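Local coordinates for response regulator protein (Burkholderia pseudomallei, PDB 3RQI) that probably acts as a two-component response regulator, its aspartate-phosphorylated receiver domain joined to a Fis-type helix-turn-helix segment that is likely to bind DNA, at residues T22-L27 / V34-N39; E42-A47 / C74-D79; N104-A107 / E113-L116. All coordinates share one frame; numbering follows the deposited sequence.

Overall arrangement
From the N terminus, helix 17-29 turns back through a short connection into strand 33-37, and interaction 1 closes that small loop. The chain then enters helix 40-47, whose Leu44 and Ala47 meet the end of helix 67-76 in interaction 2, a longer closure that encloses strand 54-56. Further on, strand 104-107 and helix 112-118 form the tight closure of interaction 3. The three follow one another without nesting or crossing. Interactions 1 and 2 touch where Ala37 and Gln36 pack on helix 40-47; interactions 1 and 3 touch through Leu23 on Ile115 and Leu27 on Leu116. Interactions 1 and 3 each tie a helix to an outermost strand of the parallel sheet; interaction 2 joins two helices.

Interaction 1: T22-L27 / V34-N39; sequences TLARGL and VRQAHN
With chi1 at -174°, Val34 has CG1 anti to its backbone N and CG2 beside that nitrogen, an orientation that points one methyl at Ala24 and the other at Leu27. CG1 comes within 3.6 Å of Ala24 CB. CG2 takes the neighbouring site one turn on, 3.7 Å from Leu27 CB, and also lies near the carbonyl oxygen of Ala24. The valine thus straddles two residues, i and i+3, on one side of the helix; its nearest approach to the leucine is at CB, with the CD1 branch a little farther off. Leu27 and Val34 both also pack on Val12 of the adjacent strand.

Helix segment 22-27 and strand segment 34-37 run nearly antiparallel (168°), their axes 8.8 Å apart at closest approach. This is the return half of the beta-alpha-beta unit made by strand 9-13, helix 17-29 and strand 33-37 in the CheY-like receiver domain; strand 33-37 is an outermost strand of its parallel sheet.

Further along the strand Gln36 brings only its amide to the helix: an extended chain beyond CG sets NE2 3.9 Å from Ala24 CB, a van der Waals approach. The other end of the amide is turned to His38, whose NE2 donates to Gln36 OE1 over 3.0 Å. The bond is almost straight at the hydrogen, 177°, and OE1 sits in the imidazole plane at the ring edge, although the donor is tilted from the carbonyl plane of the glutamine. This bond fixes which way round the amide lies, with nitrogen toward Ala24. Beyond the strand, Asn39 OD1 accepts from Glu42 N as the N-cap of helix 40-47.

Interaction 2: E42-A47 / C74-D79; sequences EALKLA and CDLQPD
Leu76 CB rests 3.5 Å from the carbonyl oxygen of Ala47, and the rest of the leucine side chain fans out around the same residue. CG lies a little farther from that oxygen. Beyond it the branches divide: CD1 lies 3.9 Å from Ala47 O and 4.0 Å from Ala47 CB and extends to Leu44 CD2 at 4.3 Å; CD2 is near the Ala47 oxygen alone, at 4.2 Å. One branch therefore makes both apolar contacts with helix 42-47, while the base of the side chain packs against a peptide carbonyl. The Leu44 contact is peripheral, since both leucines are largely exposed.

The next residue supplies the polar half of the contact. Gln77 is the first to leave helical geometry after helix 67-76, and its side chain bends at chi2 (-79°), which swings the amide across to Ala47. NE2 donates to Ala47 O over 2.8 Å with an N-H...O angle of 149°. The acceptor lies close to the plane of the glutamine amide, but the donor stands 27° out of the carbonyl plane of Ala47. The same NE2 also donates to Glu50 O, and OE1 accepts from Phe52 N, so the buried amide is held from both ends and its orientation is well defined.

Ala47 O thus has an amide N-H and leucine carbons as neighbours. Gln77 links Ala47, and beyond it Glu50 and Phe52, to the end of helix 67-76. In the CheY-like (beta-alpha)5 receiver fold, helices 40-47 and 67-76 are neighbours on one face of the central parallel sheet, the face opposite helices 17-29 and 112-118.

Interaction 3: N104-A107 / E113-L116; sequences NYLA and ESIL
Leu106 CD1 does all the touching from the strand side. It lies 3.8 Å from the backbone oxygen of Ser114 and 4.1 Å from Ile115 CA, so it meets the main chain of helix 113-116 more closely than any side chain. Around these come two looser neighbours: Ile115 CG1 at 4.4 Å, the one apolar side-chain pair, and Ser114 OG at 4.3 Å. CG of Leu106 is anti to its carbonyl carbon (chi1 -84°), which carries the branched end off the strand and over to the helix.

Backbone bonds to Val84 and Thr86 seat Leu106 in the sheet beside strand 81-86. On the helix side, Ile115 packs on Leu85 of strand 81-86 and on Leu23 of helix 17-29, and Ser114 N is bonded to Asn111 OD1 near the start of helix 112-118. Asn104 ND2 adds an indirect tie by donating to Ala118 O, at the far end of that helix, and to Gln127 OE1. Strand 104-107 is the last strand of the receiver sheet, and the second subunit packs nearby, with its Val95 on Asn104 and its Asn158 on Ser114.

No hydrogen bond joins the two segments. With one methyl resting on a helix backbone, the contact is purely van der Waals and small, burying 83 Å², so nothing directional fixes the leucine against the helix; the hydrogen bonds lie around the contact, in the sheet, at Asn104 and at Ser114 N.

Interaction 1: T22-L27 / V34-N39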
loop_
_atom_site.group_PDB
_atom_site.type_symbol
_atom_site.label_atom_id
_atom_site.label_comp_id
_atom_site.label_asym_id
_atom_site.label_seq_id
_atom_site.Cartn_x
_atom_site.Cartn_y
_atom_site.Cartn_z
ATOM N N THR A 22 -2.198 -1.111 -26.092
ATOM C CA THR A 22 -2.712 -2.460 -25.842
ATOM C C THR A 22 -3.887 -2.429 -24.851
ATOM O O THR A 22 -4.899 -3.129 -25.020
ATOM C CB THR A 22 -1.545 -3.344 -25.346
ATOM O OG1 THR A 22 -0.576 -3.484 -26.413
ATOM C CG2 THR A 22 -2.030 -4.728 -24.938
ATOM N N LEU A 23 -3.743 -1.610 -23.823
ATOM C CA LEU A 23 -4.801 -1.470 -22.828
ATOM C C LEU A 23 -6.026 -0.821 -23.477
ATOM O O LEU A 23 -7.142 -1.300 -23.301
ATOM C CB LEU A 23 -4.289 -0.675 -21.616
ATOM C CG LEU A 23 -5.343 -0.257 -20.581
ATOM C CD1 LEU A 23 -6.132 -1.475 -20.058
ATOM C CD2 LEU A 23 -4.639 0.477 -19.408
ATOM N N ALA A 24 -5.796 0.240 -24.238
ATOM C CA ALA A 24 -6.893 0.938 -24.936
ATOM C C ALA A 24 -7.649 -0.020 -25.840
ATOM O O ALA A 24 -8.884 -0.067 -25.818
ATOM C CB ALA A 24 -6.356 2.107 -25.722
ATOM N N ARG A 25 -6.929 -0.782 -26.657
ATOM C CA ARG A 25 -7.626 -1.708 -27.534
ATOM C C ARG A 25 -8.453 -2.722 -26.773
ATOM O O ARG A 25 -9.563 -3.010 -27.191
ATOM C CB ARG A 25 -6.657 -2.375 -28.483
ATOM C CG ARG A 25 -6.123 -1.398 -29.513
ATOM C CD ARG A 25 -5.282 -2.128 -30.581
ATOM N NE ARG A 25 -4.062 -2.719 -30.016
ATOM C CZ ARG A 25 -2.941 -2.040 -29.760
ATOM N NH1 ARG A 25 -1.904 -2.667 -29.245
ATOM N NH2 ARG A 25 -2.845 -0.737 -30.035
ATOM N N GLY A 26 -7.932 -3.264 -25.664
ATOM C CA GLY A 26 -8.701 -4.233 -24.848
ATOM C C GLY A 26 -9.960 -3.611 -24.230
ATOM O O GLY A 26 -11.034 -4.227 -24.209
ATOM N N LEU A 27 -9.842 -2.376 -23.771
ATOM C CA LEU A 27 -11.014 -1.658 -23.250
ATOM C C LEU A 27 -12.044 -1.363 -24.351
ATOM O O LEU A 27 -13.262 -1.507 -24.132
ATOM C CB LEU A 27 -10.563 -0.359 -22.589
ATOM C CG LEU A 27 -9.839 -0.556 -21.251
ATOM C CD1 LEU A 27 -9.081 0.732 -20.868
ATOM C CD2 LEU A 27 -10.750 -1.009 -20.113
ATOM N N VAL A 34 -11.882 5.216 -25.354
ATOM C CA VAL A 34 -10.615 5.466 -24.619
ATOM C C VAL A 34 -9.802 6.608 -25.218
ATOM O O VAL A 34 -9.642 6.699 -26.462
ATOM C CB VAL A 34 -9.720 4.179 -24.624
ATOM C CG1 VAL A 34 -8.462 4.333 -23.767
ATOM C CG2 VAL A 34 -10.531 2.946 -24.140
ATOM N N ARG A 35 -9.330 7.493 -24.346
ATOM C CA ARG A 35 -8.311 8.502 -24.705
ATOM C C ARG A 35 -7.044 8.170 -23.944
ATOM O O ARG A 35 -7.103 7.608 -22.841
ATOM C CB ARG A 35 -8.786 9.915 -24.342
ATOM C CG ARG A 35 -10.068 10.324 -25.066
ATOM C CD ARG A 35 -9.824 10.391 -26.578
ATOM N NE ARG A 35 -9.046 11.584 -26.892
ATOM C CZ ARG A 35 -9.562 12.701 -27.415
ATOM N NH1 ARG A 35 -10.845 12.755 -27.743
ATOM N NH2 ARG A 35 -8.785 13.753 -27.654
ATOM N N GLN A 36 -5.889 8.504 -24.543
ATOM C CA GLN A 36 -4.594 8.242 -23.919
ATOM C C GLN A 36 -3.859 9.587 -23.701
ATOM O O GLN A 36 -3.913 10.493 -24.551
ATOM C CB GLN A 36 -3.717 7.383 -24.843
ATOM C CG GLN A 36 -4.232 5.983 -25.160
ATOM C CD GLN A 36 -3.277 5.299 -26.138
ATOM O OE1 GLN A 36 -2.049 5.395 -26.000
ATOM N NE2 GLN A 36 -3.833 4.694 -27.174
ATOM N N ALA A 37 -3.146 9.689 -22.592
ATOM C CA ALA A 37 -2.247 10.799 -22.308
ATOM C C ALA A 37 -0.906 10.200 -21.922
ATOM O O ALA A 37 -0.874 9.252 -21.126
ATOM C CB ALA A 37 -2.790 11.643 -21.147
ATOM N N HIS A 38 0.181 10.753 -22.462
ATOM C CA HIS A 38 1.511 10.134 -22.276
ATOM C C HIS A 38 2.411 10.956 -21.388
ATOM O O HIS A 38 3.553 10.566 -21.125
ATOM C CB HIS A 38 2.188 9.842 -23.638
ATOM C CG HIS A 38 1.302 9.063 -24.556
ATOM N ND1 HIS A 38 1.093 9.423 -25.874
ATOM C CD2 HIS A 38 0.540 7.970 -24.334
ATOM C CE1 HIS A 38 0.242 8.573 -26.422
ATOM N NE2 HIS A 38 -0.127 7.696 -25.507
ATOM N N ASN A 39 1.897 12.088 -20.914
ATOM C CA ASN A 39 2.650 12.946 -20.003
ATOM C C ASN A 39 1.677 13.817 -19.234
ATOM O O ASN A 39 0.476 13.756 -19.497
ATOM C CB ASN A 39 3.690 13.793 -20.743
ATOM C CG ASN A 39 3.071 14.716 -21.764
ATOM O OD1 ASN A 39 2.060 15.357 -21.508
ATOM N ND2 ASN A 39 3.668 14.772 -22.943
#

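Interaction 2: E42-A47 / C74-D79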
loop_
_atom_site.group_PDB
_atom_site.type_symbol
_atom_site.label_atom_id
_atom_site.label_comp_id
_atom_site.label_asym_id
_atom_site.label_seq_id
_atom_site.Cartn_x
_atom_site.Cartn_y
_atom_site.Cartn_z
ATOM N N GLU A 42 -0.490 16.478 -21.361
ATOM C CA GLU A 42 -1.596 15.823 -22.075
ATOM C C GLU A 42 -2.704 15.367 -21.129
ATOM O O GLU A 42 -3.889 15.458 -21.465
ATOM C CB GLU A 42 -1.060 14.611 -22.855
ATOM C CG GLU A 42 -0.127 14.998 -24.001
ATOM C CD GLU A 42 0.308 13.810 -24.868
ATOM O OE1 GLU A 42 -0.005 12.652 -24.537
ATOM O OE2 GLU A 42 0.979 14.045 -25.899
ATOM N N ALA A 43 -2.317 14.812 -19.980
ATOM C CA ALA A 43 -3.322 14.334 -19.005
ATOM C C ALA A 43 -4.213 15.501 -18.553
ATOM O O ALA A 43 -5.425 15.364 -18.481
ATOM C CB ALA A 43 -2.652 13.644 -17.781
ATOM N N LEU A 44 -3.590 16.622 -18.194
ATOM C CA LEU A 44 -4.387 17.785 -17.733
ATOM C C LEU A 44 -5.235 18.418 -18.828
ATOM O O LEU A 44 -6.368 18.875 -18.562
ATOM C CB LEU A 44 -3.476 18.812 -17.043
ATOM C CG LEU A 44 -2.848 18.258 -15.756
ATOM C CD1 LEU A 44 -1.826 19.240 -15.224
ATOM C CD2 LEU A 44 -3.874 17.949 -14.671
ATOM N N LYS A 45 -4.699 18.434 -20.047
ATOM C CA LYS A 45 -5.433 18.927 -21.237
ATOM C C LYS A 45 -6.697 18.090 -21.446
ATOM O O LYS A 45 -7.804 18.617 -21.463
ATOM C CB LYS A 45 -4.523 18.835 -22.478
ATOM C CG LYS A 45 -5.008 19.574 -23.690
ATOM C CD LYS A 45 -3.820 20.005 -24.577
ATOM C CE LYS A 45 -4.256 20.599 -25.886
ATOM N NZ LYS A 45 -3.065 20.946 -26.742
ATOM N N LEU A 46 -6.520 16.781 -21.549
ATOM C CA LEU A 46 -7.664 15.881 -21.704
ATOM C C LEU A 46 -8.679 15.926 -20.560
ATOM O O LEU A 46 -9.900 15.977 -20.811
ATOM C CB LEU A 46 -7.182 14.435 -21.939
ATOM C CG LEU A 46 -6.820 14.208 -23.408
ATOM C CD1 LEU A 46 -5.904 12.971 -23.526
ATOM C CD2 LEU A 46 -8.045 14.077 -24.370
ATOM N N ALA A 47 -8.171 15.896 -19.316
ATOM C CA ALA A 47 -9.017 15.868 -18.124
ATOM C C ALA A 47 -9.736 17.198 -17.912
ATOM O O ALA A 47 -10.677 17.295 -17.115
ATOM C CB ALA A 47 -8.191 15.462 -16.880
ATOM N N CYS A 74 -8.825 14.517 -9.499
ATOM C CA CYS A 74 -10.036 14.446 -8.705
ATOM C C CYS A 74 -10.802 15.767 -8.772
ATOM O O CYS A 74 -12.030 15.751 -8.756
ATOM C CB CYS A 74 -9.705 14.133 -7.253
ATOM S SG CYS A 74 -9.104 12.497 -6.997
ATOM N N ASP A 75 -10.083 16.894 -8.818
ATOM C CA ASP A 75 -10.748 18.235 -8.843
ATOM C C ASP A 75 -11.449 18.426 -10.171
ATOM O O ASP A 75 -12.535 19.002 -10.231
ATOM C CB ASP A 75 -9.719 19.347 -8.674
ATOM C CG ASP A 75 -9.192 19.448 -7.260
ATOM O OD1 ASP A 75 -9.653 18.701 -6.389
ATOM O OD2 ASP A 75 -8.306 20.295 -7.017
ATOM N N LEU A 76 -10.811 17.976 -11.235
ATOM C CA LEU A 76 -11.415 18.083 -12.583
ATOM C C LEU A 76 -12.477 17.043 -12.842
ATOM O O LEU A 76 -13.398 17.273 -13.647
ATOM C CB LEU A 76 -10.347 17.943 -13.673
ATOM C CG LEU A 76 -9.353 19.108 -13.740
ATOM C CD1 LEU A 76 -8.107 18.685 -14.551
ATOM C CD2 LEU A 76 -9.990 20.375 -14.345
ATOM N N GLN A 77 -12.350 15.894 -12.180
ATOM C CA GLN A 77 -13.172 14.726 -12.519
ATOM C C GLN A 77 -13.747 14.137 -11.242
ATOM O O GLN A 77 -13.442 12.989 -10.869
ATOM C CB GLN A 77 -12.327 13.645 -13.260
ATOM C CG GLN A 77 -11.661 14.114 -14.553
ATOM C CD GLN A 77 -12.625 14.158 -15.733
ATOM O OE1 GLN A 77 -13.591 13.382 -15.794
ATOM N NE2 GLN A 77 -12.371 15.068 -16.680
ATOM N N PRO A 78 -14.608 14.905 -10.557
ATOM C CA PRO A 78 -15.047 14.459 -9.227
ATOM C C PRO A 78 -15.860 13.166 -9.261
ATOM O O PRO A 78 -15.879 12.436 -8.250
ATOM C CB PRO A 78 -15.916 15.633 -8.738
ATOM C CG PRO A 78 -16.310 16.384 -9.989
ATOM C CD PRO A 78 -15.155 16.227 -10.917
ATOM N N ASP A 79 -16.532 12.902 -10.386
ATOM C CA ASP A 79 -17.326 11.681 -10.548
ATOM C C ASP A 79 -16.502 10.428 -10.976
ATOM O O ASP A 79 -16.959 9.306 -10.785
ATOM C CB ASP A 79 -18.533 11.885 -11.498
ATOM C CG ASP A 79 -19.603 12.857 -10.945
ATOM O OD1 ASP A 79 -19.858 12.873 -9.720
ATOM O OD2 ASP A 79 -20.212 13.594 -11.760
#

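Interaction 3: N104-A107 / E113-L116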
loop_
_atom_site.group_PDB
_atom_site.type_symbol
_atom_site.label_atom_id
_atom_site.label_comp_id
_atom_site.label_asym_id
_atom_site.label_seq_id
_atom_site.Cartn_x
_atom_site.Cartn_y
_atom_site.Cartn_z
ATOM N N ASN A 104 -8.237 3.234 -5.975
ATOM C CA ASN A 104 -7.608 1.930 -5.810
ATOM C C ASN A 104 -6.228 1.940 -6.437
ATOM O O ASN A 104 -5.800 2.953 -7.034
ATOM C CB ASN A 104 -8.479 0.810 -6.435
ATOM C CG ASN A 104 -8.314 -0.515 -5.739
ATOM O OD1 ASN A 104 -7.451 -0.680 -4.844
ATOM N ND2 ASN A 104 -9.139 -1.492 -6.147
ATOM N N TYR A 105 -5.520 0.819 -6.312
ATOM C CA TYR A 105 -4.117 0.801 -6.732
ATOM C C TYR A 105 -3.815 -0.629 -7.105
ATOM O O TYR A 105 -4.152 -1.549 -6.360
ATOM C CB TYR A 105 -3.269 1.278 -5.544
ATOM C CG TYR A 105 -1.741 1.376 -5.694
ATOM C CD1 TYR A 105 -1.113 2.624 -5.602
ATOM C CD2 TYR A 105 -0.947 0.214 -5.881
ATOM C CE1 TYR A 105 0.279 2.745 -5.660
ATOM C CE2 TYR A 105 0.438 0.315 -5.957
ATOM C CZ TYR A 105 1.039 1.578 -5.833
ATOM O OH TYR A 105 2.393 1.675 -5.898
ATOM N N LEU A 106 -3.253 -0.830 -8.294
ATOM C CA LEU A 106 -2.884 -2.176 -8.783
ATOM C C LEU A 106 -1.481 -2.210 -9.356
ATOM O O LEU A 106 -1.037 -1.274 -10.049
ATOM C CB LEU A 106 -3.827 -2.603 -9.898
ATOM C CG LEU A 106 -5.185 -3.243 -9.637
ATOM C CD1 LEU A 106 -5.605 -3.794 -11.021
ATOM C CD2 LEU A 106 -5.088 -4.348 -8.592
ATOM N N ALA A 107 -0.758 -3.281 -9.017
ATOM C CA ALA A 107 0.531 -3.553 -9.670
ATOM C C ALA A 107 0.371 -4.098 -11.085
ATOM O O ALA A 107 -0.481 -4.981 -11.337
ATOM C CB ALA A 107 1.346 -4.541 -8.823
ATOM N N GLU A 113 -9.780 -7.338 -17.457
ATOM C CA GLU A 113 -10.794 -7.750 -16.456
ATOM C C GLU A 113 -10.453 -7.313 -15.026
ATOM O O GLU A 113 -11.321 -6.801 -14.305
ATOM C CB GLU A 113 -11.073 -9.272 -16.511
ATOM N N SER A 114 -9.194 -7.474 -14.622
ATOM C CA SER A 114 -8.811 -7.124 -13.250
ATOM C C SER A 114 -8.723 -5.609 -13.042
ATOM O O SER A 114 -8.998 -5.103 -11.950
ATOM C CB SER A 114 -7.540 -7.830 -12.831
ATOM O OG SER A 114 -6.407 -7.295 -13.433
ATOM N N ILE A 115 -8.369 -4.907 -14.115
ATOM C CA ILE A 115 -8.332 -3.434 -14.081
ATOM C C ILE A 115 -9.761 -2.933 -13.884
ATOM O O ILE A 115 -10.005 -2.136 -12.983
ATOM C CB ILE A 115 -7.684 -2.848 -15.371
ATOM C CG1 ILE A 115 -6.180 -3.073 -15.310
ATOM C CG2 ILE A 115 -7.969 -1.309 -15.512
ATOM C CD1 ILE A 115 -5.492 -2.834 -16.620
ATOM N N LEU A 116 -10.712 -3.431 -14.698
ATOM C CA LEU A 116 -12.127 -3.082 -14.513
ATOM C C LEU A 116 -12.648 -3.455 -13.116
ATOM O O LEU A 116 -13.360 -2.652 -12.488
ATOM C CB LEU A 116 -13.002 -3.679 -15.636
ATOM C CG LEU A 116 -12.756 -3.046 -17.022
ATOM C CD1 LEU A 116 -13.426 -3.849 -18.171
ATOM C CD2 LEU A 116 -13.174 -1.561 -17.096
#